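PDB 5H0M: HNH endonuclease from Geobacillus virus E2, which probably nicks DNA by metal-dependent hydrolysis of the phosphodiester backbone, as a small zinc-containing nuclease of a thermophilic phage. Local coordinates for residues R53-S58 with K103-D108; R59-T64 with V91-P96. One frame throughout, in Å; residues are numbered along the deposited sequence.

Interaction 1: residues R53-S58 with K103-D108; sequences RAFYHS and KRLDMD
Phe-55, on helix 41-55, carries the whole contact from its side, reaching Arg-104 and Leu-105 in the loop between the two strands of the sheet. With CG anti to the backbone N (chi1 176°), its ring projects away from the helix and brings its far end, CE1 and CZ, against both residues. Arg-104 meets the ring with its aliphatic stem: CB lies off-centre over a face, 4.2 Å from the ring centroid in a CH-pi contact, and CD comes within 3.7 Å of CE1. The guanidinium stands steeply to the ring, the planes 78° apart, and its polar business lies elsewhere: NH1 bonds to the carbonyl of Trp-101, whose ring it also meets in a cation-pi contact. Leu-105 meets the ring at its edge, near the plane, with CD2 3.7 Å from Phe-55 CZ. The carbonyl O of Arg-104 lies obliquely 3.3 Å from Phe-55 CZ. Beyond Phe-55 the chain makes a type I turn to Ser-58, closed at the Phe-55 carbonyl O by two donors, Ser-58 N at 2.9 Å and Ser-58 OG at 2.7 Å. The same hydroxyl N-caps the next helix by accepting from Trp-61 N. No hydrogen bond spans the segments, so the joint rests on apolar and CH-pi packing, while the guanidinium of Arg-104 is held through NH1 by Trp-101.

Interaction 2: residues R59-T64 with V91-P96; sequences REWERT and VDHITP
Trp-61 slides the six-membered part of its indole past the imidazole of His-93, the two planes only 23° apart but so displaced that the rings, with centroids 5.2 Å from each other, barely overlap. The nearest atoms of the pair are Trp-61 CZ3 and His-93 CE1, at 3.7 Å. Next along the indole, CH2 packs 3.8 Å from Val-91 CG1, and the carbonyl O of Val-91 lies in the indole plane at its edge, 3.8 Å from the same CH2. The indole can span both strand residues because its CG stands anti to the backbone N (chi1 174°), which carries the six-membered ring out from helix 59-71 to the strand. On the histidine, NE2 probably donates a hydrogen bond to the carbonyl O of Arg-104, which would fix the rotation of the imidazole beside the indole. Within the helix, Thr-64 OG1 and its backbone N both reach Glu-60 O, from opposite faces of the carbonyl plane, OG1 at 2.9 Å. Leu-110 of the partner strand touches both Trp-61 and His-93, and Val-91 also packs on Val-68 and Leu-69 farther along the helix. Helix 59-71 thus packs on strand 90-93, whose antiparallel partner 110-113 leads into helix 115-129; the two strands and that last helix form the beta-beta-alpha core characteristic of HNH endonucleases in the His-Me finger clan.

From the N terminus of the model, helix 41-55 runs into the turn that starts helix 59-71; interaction 1 starts from the last part of helix 41-55 and this turn, interaction 2 from the first turns of helix 59-71. Interaction 1 closes the longer loop, from 53-58 to 103-108, and interaction 2 the shorter one, from 59-64 to 91-96, which lies wholly within it. Their centres are about 4 Å apart: they adjoin, joined through His-93 and Arg-104, and the Phe-55 and Trp-61 rings meet. Together they tie helices 41-55 and 59-71 to strand 90-93 and the loop that follows it.

Interaction 1: residues R53-S58 with K103-D108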
# COMPACT_ATOMS: atom_id res chain seq x y z
N ARG A 53 -6.82 10.07 -2.67
CA ARG A 53 -5.88 10.88 -3.43
C ARG A 53 -5.09 11.80 -2.52
O ARG A 53 -3.86 11.88 -2.61
CB ARG A 53 -6.59 11.73 -4.48
CG ARG A 53 -7.17 10.98 -5.65
CD ARG A 53 -7.94 11.98 -6.47
NE ARG A 53 -8.67 11.41 -7.60
CZ ARG A 53 -8.25 11.44 -8.86
NH1 ARG A 53 -7.07 11.98 -9.17
NH2 ARG A 53 -9.00 10.93 -9.81
N ALA A 54 -5.80 12.48 -1.62
CA ALA A 54 -5.19 13.43 -0.70
C ALA A 54 -4.23 12.75 0.26
O ALA A 54 -3.21 13.31 0.65
CB ALA A 54 -6.25 14.20 0.07
N PHE A 55 -4.56 11.51 0.63
CA PHE A 55 -3.73 10.77 1.58
C PHE A 55 -2.28 10.65 1.13
O PHE A 55 -1.34 10.81 1.92
CB PHE A 55 -4.33 9.39 1.84
CG PHE A 55 -3.49 8.53 2.73
CD1 PHE A 55 -3.48 8.75 4.09
CD2 PHE A 55 -2.69 7.53 2.20
CE1 PHE A 55 -2.70 7.97 4.94
CE2 PHE A 55 -1.91 6.75 3.04
CZ PHE A 55 -1.92 6.97 4.39
N TYR A 56 -2.08 10.38 -0.14
CA TYR A 56 -0.72 10.15 -0.64
C TYR A 56 0.12 11.41 -0.64
O TYR A 56 1.35 11.32 -0.71
CB TYR A 56 -0.76 9.52 -2.02
CG TYR A 56 -1.35 8.12 -2.03
CD1 TYR A 56 -0.69 7.06 -1.44
CD2 TYR A 56 -2.57 7.88 -2.62
CE1 TYR A 56 -1.22 5.77 -1.45
CE2 TYR A 56 -3.11 6.60 -2.63
CZ TYR A 56 -2.44 5.56 -2.06
OH TYR A 56 -3.02 4.29 -2.11
N HIS A 57 -0.54 12.57 -0.54
CA HIS A 57 0.16 13.85 -0.40
C HIS A 57 0.41 14.23 1.04
O HIS A 57 1.08 15.23 1.30
CB HIS A 57 -0.68 14.97 -1.00
CG HIS A 57 -0.84 14.87 -2.48
ND1 HIS A 57 0.10 15.35 -3.37
CD2 HIS A 57 -1.82 14.31 -3.23
CE1 HIS A 57 -0.32 15.12 -4.60
NE2 HIS A 57 -1.48 14.50 -4.54
N SER A 58 -0.12 13.46 1.99
CA SER A 58 -0.13 13.87 3.38
C SER A 58 1.22 13.73 4.05
O SER A 58 2.02 12.85 3.71
CB SER A 58 -1.18 13.09 4.18
OG SER A 58 -0.76 11.74 4.40
N LYS A 103 -6.97 1.45 8.23
CA LYS A 103 -5.66 0.79 8.29
C LYS A 103 -4.60 1.52 7.46
O LYS A 103 -3.52 1.01 7.24
CB LYS A 103 -5.77 -0.67 7.84
CG LYS A 103 -6.74 -1.49 8.69
CD LYS A 103 -6.63 -2.97 8.38
CE LYS A 103 -7.52 -3.79 9.30
NZ LYS A 103 -7.40 -5.28 9.10
N ARG A 104 -4.92 2.73 7.04
CA ARG A 104 -4.09 3.50 6.11
C ARG A 104 -2.66 3.79 6.58
O ARG A 104 -1.76 3.93 5.75
CB ARG A 104 -4.78 4.82 5.76
CG ARG A 104 -4.96 5.76 6.94
CD ARG A 104 -5.88 6.90 6.55
NE ARG A 104 -6.05 7.86 7.64
CZ ARG A 104 -6.87 7.69 8.67
NH1 ARG A 104 -7.62 6.60 8.77
NH2 ARG A 104 -6.95 8.64 9.61
N LEU A 105 -2.44 3.88 7.89
CA LEU A 105 -1.13 4.21 8.44
C LEU A 105 -0.58 3.11 9.35
O LEU A 105 0.42 3.29 10.04
CB LEU A 105 -1.20 5.55 9.20
CG LEU A 105 -1.39 6.78 8.30
CD1 LEU A 105 -1.88 7.96 9.11
CD2 LEU A 105 -0.12 7.13 7.58
N ASP A 106 -1.20 1.93 9.32
CA ASP A 106 -0.76 0.83 10.18
C ASP A 106 0.45 0.14 9.60
O ASP A 106 0.38 -0.37 8.48
CB ASP A 106 -1.87 -0.20 10.32
CG ASP A 106 -3.03 0.27 11.15
OD1 ASP A 106 -2.98 1.35 11.77
OD2 ASP A 106 -4.02 -0.50 11.18
N MET A 107 1.55 0.09 10.34
CA MET A 107 2.77 -0.49 9.78
C MET A 107 2.61 -1.97 9.44
O MET A 107 3.16 -2.43 8.45
CB MET A 107 3.97 -0.21 10.67
CG MET A 107 4.39 1.25 10.50
SD MET A 107 5.83 1.65 11.46
CE MET A 107 7.06 0.76 10.52
N ASP A 108 1.80 -2.69 10.22
CA ASP A 108 1.53 -4.09 9.90
C ASP A 108 0.60 -4.28 8.71
O ASP A 108 0.33 -5.41 8.32
CB ASP A 108 1.02 -4.86 11.13
CG ASP A 108 -0.33 -4.40 11.62
OD1 ASP A 108 -0.89 -3.39 11.16
OD2 ASP A 108 -0.85 -5.08 12.55

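Interaction 2: residues R59-T64 with V91-P96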
# COMPACT_ATOMS: atom_id res chain seq x y z
N ARG A 59 1.46 14.58 5.04
CA ARG A 59 2.65 14.50 5.87
C ARG A 59 2.75 13.13 6.57
O ARG A 59 3.83 12.58 6.70
CB ARG A 59 2.69 15.65 6.91
CG ARG A 59 1.53 15.66 7.92
CD ARG A 59 1.53 16.85 8.87
NE ARG A 59 0.44 16.74 9.84
CZ ARG A 59 -0.03 17.73 10.60
NH1 ARG A 59 0.48 18.95 10.53
NH2 ARG A 59 -1.04 17.49 11.43
N GLU A 60 1.61 12.60 7.00
CA GLU A 60 1.58 11.35 7.75
C GLU A 60 2.01 10.20 6.84
O GLU A 60 2.81 9.36 7.24
CB GLU A 60 0.20 11.09 8.34
CG GLU A 60 -0.22 12.09 9.42
CD GLU A 60 -0.93 13.33 8.89
OE1 GLU A 60 -1.10 13.51 7.67
OE2 GLU A 60 -1.34 14.16 9.74
N TRP A 61 1.50 10.17 5.61
CA TRP A 61 1.94 9.14 4.66
C TRP A 61 3.41 9.30 4.35
O TRP A 61 4.14 8.31 4.31
CB TRP A 61 1.11 9.16 3.38
CG TRP A 61 1.64 8.22 2.33
CD1 TRP A 61 2.12 8.55 1.12
CD2 TRP A 61 1.77 6.79 2.44
NE1 TRP A 61 2.55 7.44 0.44
CE2 TRP A 61 2.32 6.34 1.22
CE3 TRP A 61 1.47 5.85 3.42
CZ2 TRP A 61 2.58 5.01 0.97
CZ3 TRP A 61 1.72 4.53 3.17
CH2 TRP A 61 2.27 4.12 1.96
N GLU A 62 3.86 10.53 4.10
CA GLU A 62 5.26 10.71 3.69
C GLU A 62 6.20 10.13 4.75
O GLU A 62 7.16 9.42 4.43
CB GLU A 62 5.56 12.19 3.45
CG GLU A 62 6.92 12.44 2.80
CD GLU A 62 7.16 13.87 2.34
OE1 GLU A 62 6.22 14.69 2.25
OE2 GLU A 62 8.33 14.18 2.06
N ARG A 63 5.89 10.40 6.01
CA ARG A 63 6.69 9.94 7.12
C ARG A 63 6.58 8.42 7.31
O ARG A 63 7.56 7.74 7.55
CB ARG A 63 6.22 10.67 8.37
CG ARG A 63 6.92 10.38 9.67
CD ARG A 63 5.95 10.73 10.79
NE ARG A 63 5.21 11.98 10.54
CZ ARG A 63 3.97 12.23 10.96
NH1 ARG A 63 3.30 11.32 11.65
NH2 ARG A 63 3.38 13.40 10.68
N THR A 64 5.37 7.89 7.22
CA THR A 64 5.15 6.48 7.48
C THR A 64 5.77 5.62 6.38
O THR A 64 6.36 4.59 6.66
CB THR A 64 3.66 6.20 7.63
OG1 THR A 64 3.14 6.92 8.76
CG2 THR A 64 3.40 4.70 7.83
N VAL A 91 5.92 1.38 -1.37
CA VAL A 91 5.30 0.84 -0.16
C VAL A 91 3.82 0.67 -0.46
O VAL A 91 3.17 1.65 -0.85
CB VAL A 91 5.50 1.75 1.05
CG1 VAL A 91 4.78 1.23 2.27
CG2 VAL A 91 6.98 1.88 1.37
N ASP A 92 3.31 -0.55 -0.28
CA ASP A 92 1.91 -0.88 -0.60
C ASP A 92 1.13 -1.29 0.65
O ASP A 92 1.66 -1.95 1.55
CB ASP A 92 1.84 -2.01 -1.63
CG ASP A 92 0.47 -2.13 -2.31
OD1 ASP A 92 -0.31 -1.14 -2.36
OD2 ASP A 92 0.16 -3.23 -2.81
N HIS A 93 -0.14 -0.90 0.66
CA HIS A 93 -1.11 -1.36 1.65
C HIS A 93 -1.48 -2.80 1.40
O HIS A 93 -1.85 -3.16 0.27
CB HIS A 93 -2.35 -0.49 1.61
CG HIS A 93 -2.12 0.90 2.10
ND1 HIS A 93 -1.57 1.88 1.31
CD2 HIS A 93 -2.33 1.47 3.31
CE1 HIS A 93 -1.46 3.00 2.01
NE2 HIS A 93 -1.91 2.77 3.23
N ILE A 94 -1.43 -3.63 2.44
CA ILE A 94 -1.80 -5.05 2.28
C ILE A 94 -3.30 -5.16 2.02
O ILE A 94 -3.73 -5.63 0.97
CB ILE A 94 -1.38 -5.89 3.48
CG1 ILE A 94 0.14 -5.86 3.68
CG2 ILE A 94 -1.92 -7.31 3.32
CD1 ILE A 94 0.62 -6.59 4.90
N THR A 95 -4.10 -4.67 2.97
CA THR A 95 -5.50 -4.36 2.71
C THR A 95 -5.51 -3.00 2.03
O THR A 95 -5.05 -2.02 2.62
CB THR A 95 -6.31 -4.31 4.00
OG1 THR A 95 -6.20 -5.56 4.68
CG2 THR A 95 -7.77 -4.01 3.72
N PRO A 96 -6.00 -2.93 0.79
CA PRO A 96 -5.86 -1.67 0.06
C PRO A 96 -6.49 -0.48 0.77
O PRO A 96 -7.47 -0.61 1.52
CB PRO A 96 -6.59 -1.96 -1.26
CG PRO A 96 -6.45 -3.43 -1.44
CD PRO A 96 -6.54 -4.01 -0.06